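CurD (Moorea producens 3L, PDB 5KP7) probably acts as a hydroxymethylglutaryl synthase of the thiolase-like superfamily, condensing acyl groups, and binds a 4'-phosphopantetheine arm. Local coordinates at residues 64-69 and 187-192; 43-48 and 57-62. The protein carries 3 engineered substitutions. All coordinates share one frame; numbering follows the deposited sequence.

Interaction 1. Residues 64-69 and 187-192. With PNS (4'-phosphopantetheine), chain E.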
ATOM      1  N   LYS A  64       1.272 -12.933   4.808  1.00 35.49           N
ATOM      2  CA  LYS A  64       2.312 -13.968   4.903  1.00 35.96           C
ATOM      3  C   LYS A  64       3.523 -13.452   5.694  1.00 34.75           C
ATOM      4  O   LYS A  64       3.911 -14.028   6.722  1.00 33.76           O
ATOM      5  CB  LYS A  64       2.756 -14.474   3.510  1.00 38.07           C
ATOM      6  CG  LYS A  64       1.702 -15.258   2.707  1.00 41.62           C
ATOM      7  CD  LYS A  64       2.211 -15.742   1.325  1.00 43.87           C
ATOM      8  CE  LYS A  64       1.504 -17.012   0.835  1.00 46.29           C
ATOM      9  NZ  LYS A  64       2.243 -17.801  -0.217  1.00 47.11           N
ATOM     10  N   GLU A  65       4.133 -12.380   5.178  1.00 34.10           N
ATOM     11  CA  GLU A  65       5.336 -11.805   5.785  1.00 33.58           C
ATOM     12  C   GLU A  65       5.265 -10.306   5.752  1.00 31.26           C
ATOM     13  O   GLU A  65       4.611  -9.733   4.882  1.00 30.62           O
ATOM     14  CB  GLU A  65       6.583 -12.223   5.006  1.00 35.19           C
ATOM     15  CG  GLU A  65       6.849 -13.719   4.954  1.00 38.19           C
ATOM     16  CD  GLU A  65       7.652 -14.131   3.745  1.00 40.86           C
ATOM     17  OE1 GLU A  65       8.015 -13.239   2.950  1.00 43.17           O
ATOM     18  OE2 GLU A  65       7.936 -15.342   3.598  1.00 42.60           O
ATOM     19  N   LYS A  66       5.945  -9.663   6.705  1.00 29.43           N
ATOM     20  CA  LYS A  66       6.167  -8.226   6.597  1.00 28.03           C
ATOM     21  C   LYS A  66       7.667  -7.913   6.625  1.00 26.78           C
ATOM     22  O   LYS A  66       8.438  -8.515   7.372  1.00 26.42           O
ATOM     23  CB  LYS A  66       5.426  -7.442   7.677  1.00 28.86           C
ATOM     24  CG  LYS A  66       5.856  -7.696   9.111  1.00 30.00           C
ATOM     25  CD  LYS A  66       5.290  -6.606  10.004  1.00 30.96           C
ATOM     26  CE  LYS A  66       5.639  -6.818  11.463  1.00 32.67           C
ATOM     27  NZ  LYS A  66       5.377  -5.547  12.195  1.00 32.82           N
ATOM     28  N   ALA A  67       8.058  -6.962   5.789  1.00 25.25           N
ATOM     29  CA  ALA A  67       9.431  -6.438   5.862  1.00 25.08           C
ATOM     30  C   ALA A  67       9.587  -5.606   7.103  1.00 24.95           C
ATOM     31  O   ALA A  67       8.642  -4.946   7.521  1.00 24.18           O
ATOM     32  CB  ALA A  67       9.736  -5.604   4.633  1.00 24.51           C
ATOM     33  N   VAL A  68      10.812  -5.556   7.662  1.00 25.86           N
ATOM     34  CA  VAL A  68      11.050  -4.789   8.901  1.00 26.37           C
ATOM     35  C   VAL A  68      12.358  -4.004   8.733  1.00 26.05           C
ATOM     36  O   VAL A  68      13.365  -4.614   8.433  1.00 26.39           O
ATOM     37  CB  VAL A  68      11.166  -5.720  10.114  1.00 28.06           C
ATOM     38  CG1 VAL A  68      11.325  -4.927  11.397  1.00 28.62           C
ATOM     39  CG2 VAL A  68       9.920  -6.599  10.213  1.00 28.01           C
ATOM     40  N   SER A  69      12.281  -2.693   8.875  1.00 26.26           N
ATOM     41  CA  SER A  69      13.494  -1.825   8.785  1.00 26.07           C
ATOM     42  C   SER A  69      14.388  -2.045  10.012  1.00 27.15           C
ATOM     43  O   SER A  69      13.893  -1.989  11.168  1.00 27.18           O
ATOM     44  CB  SER A  69      13.073  -0.392   8.779  1.00 25.96           C
ATOM     45  OG  SER A  69      14.156   0.524   8.618  1.00 26.79           O
ATOM     46  N   PHE A 187      -3.225  -1.838  16.547  1.00 46.16           N
ATOM     47  CA  PHE A 187      -4.118  -2.357  15.478  1.00 45.27           C
ATOM     48  C   PHE A 187      -3.345  -2.671  14.166  1.00 43.79           C
ATOM     49  O   PHE A 187      -3.740  -3.557  13.395  1.00 44.49           O
ATOM     50  CB  PHE A 187      -5.319  -1.393  15.207  1.00 45.16           C
ATOM     51  CG  PHE A 187      -4.968  -0.164  14.374  1.00 44.95           C
ATOM     52  CD1 PHE A 187      -4.296   0.918  14.943  1.00 43.99           C
ATOM     53  CD2 PHE A 187      -5.310  -0.086  13.018  1.00 43.91           C
ATOM     54  CE1 PHE A 187      -3.968   2.039  14.189  1.00 42.20           C
ATOM     55  CE2 PHE A 187      -4.984   1.039  12.262  1.00 43.58           C
ATOM     56  CZ  PHE A 187      -4.311   2.095  12.847  1.00 42.89           C
ATOM     57  N   ALA A 188      -2.255  -1.944  13.924  1.00 40.07           N
ATOM     58  CA  ALA A 188      -1.521  -2.021  12.672  1.00 37.78           C
ATOM     59  C   ALA A 188      -0.251  -2.897  12.691  1.00 36.30           C
ATOM     60  O   ALA A 188       0.390  -3.014  11.644  1.00 34.86           O
ATOM     61  CB  ALA A 188      -1.171  -0.615  12.215  1.00 37.84           C
ATOM     62  N   GLU A 189       0.102  -3.518  13.820  1.00 35.28           N
ATOM     63  CA  GLU A 189       1.390  -4.232  13.902  1.00 35.05           C
ATOM     64  C   GLU A 189       1.556  -5.352  12.864  1.00 33.41           C
ATOM     65  O   GLU A 189       2.563  -5.413  12.163  1.00 31.55           O
ATOM     66  CB  GLU A 189       1.658  -4.777  15.303  1.00 37.50           C
ATOM     67  CG  GLU A 189       3.070  -5.300  15.454  1.00 38.86           C
ATOM     68  CD  GLU A 189       3.351  -5.834  16.827  1.00 41.77           C
ATOM     69  OE1 GLU A 189       2.391  -5.881  17.642  1.00 43.75           O
ATOM     70  OE2 GLU A 189       4.513  -6.242  17.073  1.00 41.10           O
ATOM     71  N   PRO A 190       0.561  -6.227  12.752  1.00 32.86           N
ATOM     72  CA  PRO A 190       0.678  -7.304  11.782  1.00 31.81           C
ATOM     73  C   PRO A 190       0.821  -6.839  10.330  1.00 29.70           C
ATOM     74  O   PRO A 190       1.479  -7.512   9.556  1.00 27.95           O
ATOM     75  CB  PRO A 190      -0.642  -8.060  11.946  1.00 33.38           C
ATOM     76  CG  PRO A 190      -1.142  -7.679  13.296  1.00 33.85           C
ATOM     77  CD  PRO A 190      -0.723  -6.276  13.485  1.00 33.21           C
ATOM     78  N   SER A 191       0.221  -5.706   9.982  1.00 28.88           N
ATOM     79  CA  SER A 191       0.111  -5.302   8.607  1.00 28.74           C
ATOM     80  C   SER A 191       1.149  -4.294   8.161  1.00 29.02           C
ATOM     81  O   SER A 191       1.286  -4.073   6.980  1.00 28.85           O
ATOM     82  CB  SER A 191      -1.296  -4.761   8.311  1.00 28.81           C
ATOM     83  OG  SER A 191      -1.652  -3.706   9.171  1.00 28.90           O
ATOM     84  N   SER A 192       1.838  -3.643   9.084  1.00 29.07           N
ATOM     85  CA  SER A 192       2.616  -2.447   8.725  1.00 29.83           C
ATOM     86  C   SER A 192       4.069  -2.841   8.389  1.00 28.31           C
ATOM     87  O   SER A 192       4.825  -3.234   9.274  1.00 29.45           O
ATOM     88  CB  SER A 192       2.544  -1.447   9.863  1.00 31.92           C
ATOM     89  OG  SER A 192       1.276  -0.792   9.849  1.00 34.82           O
TER
HETATM   90  O23 PNS E 100      -9.275  -8.783  10.881  1.00 38.20           O
HETATM   91  P24 PNS E 100      -9.275  -7.432  11.557  1.00 37.23           P
HETATM   92  O26 PNS E 100      -9.640  -7.334  13.022  1.00 40.51           O
HETATM   93  O27 PNS E 100      -7.792  -6.769  11.469  1.00 40.99           O
HETATM   94  C28 PNS E 100      -7.055  -6.733  10.254  1.00 39.87           C
HETATM   95  C29 PNS E 100      -5.562  -6.958  10.501  1.00 38.85           C
HETATM   96  C30 PNS E 100      -4.683  -6.697   9.287  1.00 38.85           C
HETATM   97  C31 PNS E 100      -5.157  -7.697  11.800  1.00 38.01           C
HETATM   98  C32 PNS E 100      -5.204  -5.571  11.249  1.00 39.92           C
HETATM   99  O33 PNS E 100      -3.799  -5.483  11.619  1.00 35.92           O
HETATM  100  C34 PNS E 100      -5.487  -4.239  10.585  1.00 42.86           C
HETATM  101  O35 PNS E 100      -6.608  -3.744  10.636  1.00 43.33           O
HETATM  102  N36 PNS E 100      -4.488  -3.705   9.882  1.00 43.80           N
HETATM  103  C37 PNS E 100      -4.723  -2.759   8.814  1.00 44.93           C
HETATM  104  C38 PNS E 100      -4.884  -1.325   9.253  1.00 47.82           C
HETATM  105  C39 PNS E 100      -5.102  -0.580   7.958  1.00 51.09           C
HETATM  106  O40 PNS E 100      -4.140  -0.114   7.358  1.00 50.70           O
HETATM  107  N41 PNS E 100      -6.362  -0.511   7.516  1.00 49.41           N
HETATM  108  C42 PNS E 100      -6.661   0.172   6.278  1.00 49.87           C
HETATM  109  C43 PNS E 100      -8.067  -0.097   5.787  1.00 49.35           C
HETATM  110  S44 PNS E 100      -8.250   0.920   4.310  1.00 48.39           S
HETATM  111  O   HOH W   1       7.672  -3.205   9.491  1.00 28.44           O
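The ammonium of Lys66 meets the backbone, not the carboxylate, of Glu189: NZ lies 2.8 Å from Glu189 O, with a C=O...N angle of 145° and the donor tilted out of the carbonyl plane. Lys66 turns its CG between the backbone N and the carbonyl carbon (chi1 64°), and from there the extended chain runs straight across to segment 187-192. Its methylenes pass alongside a second carbonyl, CD lying 3.5 Å from Ser192 O. The extended side chain of Glu189 carries its carboxylate away from the lysine, leaving OE2 5.0 Å from Lys66 NZ; its oxygens are taken by Arg51 and by the hydroxyl of Tyr391, which is also hydrogen-bonded to Lys66 NZ. Beside this bridge a water donates to both Ala67 O (2.8 Å) and Ser192 O, tying strand 65-67 to the same loop through backbone atoms. Within the loop, Ser192 OG and Ser191 N approach Ala188 O from opposite faces of its plane, Ser192 OG at 3.0 Å, which braces the turn. The far side of that turn meets the phosphopantetheine: Phe187 O accepts from PNS O33 at 2.6 Å, and Ser191 OG accepts from PNS N36 at 2.9 Å with an N-H...O angle of 135°. Ala188 CB sits over the centre of one face of the Phe187 ring, while PNS C38 reaches the ring obliquely. A buried lysine held by a neutral carbonyl and a tyrosine hydroxyl, with a carboxylate nearby, would probably remain charged, and its grip on Glu189 O is consistent with steadying the loop that meets the ligand.

Interaction 2. Residues 43-48 and 57-62. With PNS (4'-phosphopantetheine), chain E.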
ATOM      1  N   GLU A  43       7.910 -13.576   9.517  1.00 34.27           N
ATOM      2  CA  GLU A  43       6.828 -14.467   9.075  1.00 36.69           C
ATOM      3  C   GLU A  43       5.678 -14.329  10.053  1.00 36.27           C
ATOM      4  O   GLU A  43       5.869 -14.486  11.241  1.00 35.82           O
ATOM      5  CB  GLU A  43       7.352 -15.902   8.971  1.00 40.54           C
ATOM      6  CG  GLU A  43       8.308 -16.061   7.783  1.00 42.84           C
ATOM      7  CD  GLU A  43       9.209 -17.281   7.840  1.00 46.88           C
ATOM      8  OE1 GLU A  43       8.857 -18.293   8.477  1.00 51.22           O
ATOM      9  OE2 GLU A  43      10.295 -17.233   7.205  1.00 50.62           O
ATOM     10  N   LEU A  44       4.498 -13.974   9.561  1.00 36.37           N
ATOM     11  CA  LEU A  44       3.401 -13.643  10.467  1.00 38.05           C
ATOM     12  C   LEU A  44       2.888 -14.838  11.275  1.00 39.61           C
ATOM     13  O   LEU A  44       2.395 -14.635  12.368  1.00 39.54           O
ATOM     14  CB  LEU A  44       2.278 -12.910   9.744  1.00 38.89           C
ATOM     15  CG  LEU A  44       2.736 -11.519   9.290  1.00 39.19           C
ATOM     16  CD1 LEU A  44       1.654 -10.931   8.417  1.00 40.48           C
ATOM     17  CD2 LEU A  44       3.088 -10.593  10.451  1.00 39.08           C
ATOM     18  N   ARG A  45       3.067 -16.061  10.772  1.00 41.24           N
ATOM     19  CA  ARG A  45       2.809 -17.294  11.576  1.00 43.73           C
ATOM     20  C   ARG A  45       3.573 -17.291  12.903  1.00 43.73           C
ATOM     21  O   ARG A  45       3.064 -17.748  13.920  1.00 44.52           O
ATOM     22  CB  ARG A  45       3.183 -18.553  10.792  1.00 45.81           C
ATOM     23  CG  ARG A  45       2.325 -18.799   9.545  1.00 47.33           C
ATOM     24  CD  ARG A  45       2.335 -20.259   9.140  1.00 50.06           C
ATOM     25  NE  ARG A  45       1.392 -20.621   8.076  1.00 51.25           N
ATOM     26  CZ  ARG A  45       1.384 -21.816   7.461  1.00 53.45           C
ATOM     27  NH1 ARG A  45       2.275 -22.750   7.776  1.00 54.56           N
ATOM     28  NH2 ARG A  45       0.491 -22.081   6.507  1.00 54.05           N
ATOM     29  N   LYS A  46       4.789 -16.764  12.903  1.00 42.45           N
ATOM     30  CA  LYS A  46       5.561 -16.616  14.146  1.00 43.13           C
ATOM     31  C   LYS A  46       4.925 -15.626  15.127  1.00 43.22           C
ATOM     32  O   LYS A  46       4.908 -15.888  16.332  1.00 44.23           O
ATOM     33  CB  LYS A  46       7.010 -16.215  13.857  1.00 42.34           C
ATOM     34  CG  LYS A  46       7.771 -17.249  13.055  1.00 43.47           C
ATOM     35  CD  LYS A  46       9.231 -16.875  12.897  1.00 43.49           C
ATOM     36  CE  LYS A  46       9.824 -17.631  11.731  1.00 44.59           C
ATOM     37  NZ  LYS A  46      11.279 -17.421  11.643  1.00 45.71           N
ATOM     38  N   LEU A  47       4.390 -14.516  14.607  1.00 42.82           N
ATOM     39  CA  LEU A  47       3.651 -13.527  15.407  1.00 43.97           C
ATOM     40  C   LEU A  47       2.367 -14.140  15.982  1.00 46.63           C
ATOM     41  O   LEU A  47       2.105 -13.998  17.174  1.00 48.75           O
ATOM     42  CB  LEU A  47       3.329 -12.263  14.579  1.00 43.01           C
ATOM     43  CG  LEU A  47       2.655 -11.056  15.256  1.00 43.54           C
ATOM     44  CD1 LEU A  47       3.599 -10.448  16.268  1.00 43.62           C
ATOM     45  CD2 LEU A  47       2.255  -9.960  14.270  1.00 43.55           C
ATOM     46  N   ALA A  48       1.603 -14.843  15.143  1.00 47.97           N
ATOM     47  CA  ALA A  48       0.389 -15.555  15.587  1.00 50.86           C
ATOM     48  C   ALA A  48       0.682 -16.541  16.722  1.00 53.91           C
ATOM     49  O   ALA A  48      -0.009 -16.524  17.744  1.00 55.23           O
ATOM     50  CB  ALA A  48      -0.269 -16.276  14.422  1.00 51.29           C
ATOM     51  N   ARG A  57      -5.973 -17.053  11.233  1.00 64.86           N
ATOM     52  CA  ARG A  57      -6.298 -15.616  11.243  1.00 62.62           C
ATOM     53  C   ARG A  57      -5.538 -14.832  10.158  1.00 56.40           C
ATOM     54  O   ARG A  57      -6.165 -14.167   9.361  1.00 55.53           O
ATOM     55  CB  ARG A  57      -6.094 -14.964  12.626  1.00 64.45           C
ATOM     56  CG  ARG A  57      -7.229 -15.260  13.627  1.00 69.22           C
ATOM     57  CD  ARG A  57      -7.772 -14.010  14.323  1.00 70.77           C
ATOM     58  NE  ARG A  57      -8.394 -13.061  13.376  1.00 72.11           N
ATOM     59  CZ  ARG A  57      -7.890 -11.881  12.979  1.00 70.63           C
ATOM     60  NH1 ARG A  57      -8.584 -11.144  12.114  1.00 69.92           N
ATOM     61  NH2 ARG A  57      -6.720 -11.414  13.431  1.00 69.30           N
ATOM     62  N   PHE A  58      -4.220 -14.940  10.094  1.00 43.44           N
ATOM     63  CA  PHE A  58      -3.463 -14.166   9.079  1.00 40.89           C
ATOM     64  C   PHE A  58      -3.511 -14.796   7.673  1.00 40.25           C
ATOM     65  O   PHE A  58      -3.634 -14.081   6.704  1.00 36.95           O
ATOM     66  CB  PHE A  58      -2.027 -13.881   9.507  1.00 40.64           C
ATOM     67  CG  PHE A  58      -1.921 -13.050  10.770  1.00 39.66           C
ATOM     68  CD1 PHE A  58      -2.681 -11.898  10.935  1.00 39.23           C
ATOM     69  CD2 PHE A  58      -1.062 -13.427  11.782  1.00 39.77           C
ATOM     70  CE1 PHE A  58      -2.595 -11.146  12.102  1.00 39.31           C
ATOM     71  CE2 PHE A  58      -0.964 -12.680  12.952  1.00 39.94           C
ATOM     72  CZ  PHE A  58      -1.738 -11.544  13.112  1.00 39.29           C
ATOM     73  N   ASP A  59      -3.452 -16.130   7.561  1.00 41.79           N
ATOM     74  CA  ASP A  59      -3.712 -16.804   6.260  1.00 42.24           C
ATOM     75  C   ASP A  59      -5.111 -16.403   5.714  1.00 40.83           C
ATOM     76  O   ASP A  59      -5.270 -16.083   4.530  1.00 39.89           O
ATOM     77  CB  ASP A  59      -3.593 -18.355   6.398  1.00 44.69           C
ATOM     78  CG  ASP A  59      -2.134 -18.857   6.502  1.00 46.28           C
ATOM     79  OD1 ASP A  59      -1.265 -18.154   7.038  1.00 49.44           O
ATOM     80  OD2 ASP A  59      -1.823 -20.004   6.060  1.00 50.64           O
ATOM     81  N   ASN A  60      -6.100 -16.350   6.590  1.00 40.50           N
ATOM     82  CA  ASN A  60      -7.454 -15.905   6.251  1.00 41.64           C
ATOM     83  C   ASN A  60      -7.471 -14.530   5.580  1.00 38.58           C
ATOM     84  O   ASN A  60      -8.249 -14.270   4.679  1.00 37.26           O
ATOM     85  CB  ASN A  60      -8.273 -15.786   7.523  1.00 45.66           C
ATOM     86  CG  ASN A  60      -9.732 -15.768   7.271  1.00 49.44           C
ATOM     87  OD1 ASN A  60     -10.324 -14.696   7.174  1.00 54.94           O
ATOM     88  ND2 ASN A  60     -10.344 -16.959   7.209  1.00 52.68           N
ATOM     89  N   LEU A  61      -6.610 -13.652   6.079  1.00 35.93           N
ATOM     90  CA  LEU A  61      -6.508 -12.263   5.621  1.00 34.43           C
ATOM     91  C   LEU A  61      -5.480 -12.086   4.497  1.00 33.07           C
ATOM     92  O   LEU A  61      -5.220 -10.956   4.042  1.00 30.67           O
ATOM     93  CB  LEU A  61      -6.169 -11.373   6.819  1.00 34.52           C
ATOM     94  CG  LEU A  61      -7.256 -11.254   7.897  1.00 35.33           C
ATOM     95  CD1 LEU A  61      -6.717 -10.469   9.073  1.00 35.92           C
ATOM     96  CD2 LEU A  61      -8.499 -10.556   7.387  1.00 35.69           C
ATOM     97  N   MET A  62      -4.908 -13.213   4.057  1.00 33.38           N
ATOM     98  CA  MET A  62      -3.958 -13.287   2.952  1.00 33.96           C
ATOM     99  C   MET A  62      -2.619 -12.635   3.268  1.00 33.33           C
ATOM    100  O   MET A  62      -1.923 -12.188   2.373  1.00 33.49           O
ATOM    101  CB  MET A  62      -4.577 -12.767   1.638  1.00 33.99           C
ATOM    102  CG  MET A  62      -5.949 -13.351   1.353  1.00 35.65           C
ATOM    103  SD  MET A  62      -6.618 -12.821  -0.240  1.00 38.05           S
ATOM    104  CE  MET A  62      -5.710 -13.916  -1.363  1.00 38.19           C
TER
HETATM  105  O23 PNS E 100      -9.275  -8.783  10.881  1.00 38.20           O
HETATM  106  P24 PNS E 100      -9.275  -7.432  11.557  1.00 37.23           P
HETATM  107  O26 PNS E 100      -9.640  -7.334  13.022  1.00 40.51           O
HETATM  108  O27 PNS E 100      -7.792  -6.769  11.469  1.00 40.99           O
HETATM  109  C28 PNS E 100      -7.055  -6.733  10.254  1.00 39.87           C
HETATM  110  C29 PNS E 100      -5.562  -6.958  10.501  1.00 38.85           C
HETATM  111  C30 PNS E 100      -4.683  -6.697   9.287  1.00 38.85           C
HETATM  112  C31 PNS E 100      -5.157  -7.697  11.800  1.00 38.01           C
HETATM  113  C32 PNS E 100      -5.204  -5.571  11.249  1.00 39.92           C
HETATM  114  O33 PNS E 100      -3.799  -5.483  11.619  1.00 35.92           O
HETATM  115  C34 PNS E 100      -5.487  -4.239  10.585  1.00 42.86           C
HETATM  116  O35 PNS E 100      -6.608  -3.744  10.636  1.00 43.33           O
HETATM  117  N36 PNS E 100      -4.488  -3.705   9.882  1.00 43.80           N
HETATM  118  C37 PNS E 100      -4.723  -2.759   8.814  1.00 44.93           C
HETATM  119  C38 PNS E 100      -4.884  -1.325   9.253  1.00 47.82           C
HETATM  120  C39 PNS E 100      -5.102  -0.580   7.958  1.00 51.09           C
HETATM  121  O40 PNS E 100      -4.140  -0.114   7.358  1.00 50.70           O
HETATM  122  N41 PNS E 100      -6.362  -0.511   7.516  1.00 49.41           N
HETATM  123  C42 PNS E 100      -6.661   0.172   6.278  1.00 49.87           C
HETATM  124  C43 PNS E 100      -8.067  -0.097   5.787  1.00 49.35           C
HETATM  125  S44 PNS E 100      -8.250   0.920   4.310  1.00 48.39           S
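Phe58 fills the packed half of the contact, laying the CD2-CE2 side of its ring against the first turn of helix 44-50. CD2 lies 3.9 Å from Leu44 CB, and CE2 is as close to Ala48 CB, at 3.9 Å, one turn further on. Between them Leu44 O comes within 3.7 Å of Phe58 CD2, although that oxygen already accepts from Ala48 N; Leu47 CD2 is the looser neighbour, 4.4 Å from Phe58 CE2. Leu44 O, Leu47 CD2 and Ala48 CB all reach the ring obliquely. CG of Phe58 stands anti to the carbonyl carbon (chi1 -61°), which turns the ring from helix 56-60 toward helix 44-50. With the ring cut back to an alanine, Leu44 and Ala48 would probably face a gap and the two helices would lose most of their apolar contact. The solvent side rests instead on one salt bridge between exposed residues. Arg45 NH2 reaches the syn lone pair of Asp59 OD2 at 3.1 Å with an N-H...O angle of 168°, the guanidinium and carboxylate planes 27° apart; NE is too distant to make a second bond, as it stands 3.8 Å from Asp59 OD1. On another flank of helix 56-60, Arg57 NH1 gives a weak bond to the phosphate oxygen O23 of PNS (2.8 Å), Leu61 CD1 packs against that oxygen at 3.6 Å, and PNS C31 lies at the edge of the Phe58 ring. Helix 56-60 ends in a Schellman motif at Met62, whose carbonyl is bound by Gln316 of helix 309-318, and helix 44-50 follows directly on strand 40-43, the antiparallel neighbour of strand 65-67.

In the fold
Interactions 1 and 2 have centres about 10 Å apart and touch the phosphopantetheine at successive points: 57-62 meets its phosphate end, 187-192 the hydroxyl and first amide beyond. Pro190 joins them most directly. Its CB lies 3.7 Å from Phe58 CE1 and its carbonyl O 3.6 Å from Leu44 CD2, which places the ligand-binding loop against the side chains that join the two helices. A second link is backbone-based, a probable hydrogen bond of 2.9 Å between Lys64 O and Leu44 N. Helix 56-60 runs on to strand 65-67, making the two contacts consecutive in the chain. The chain of another protein also hydrogen-bonds the ligand.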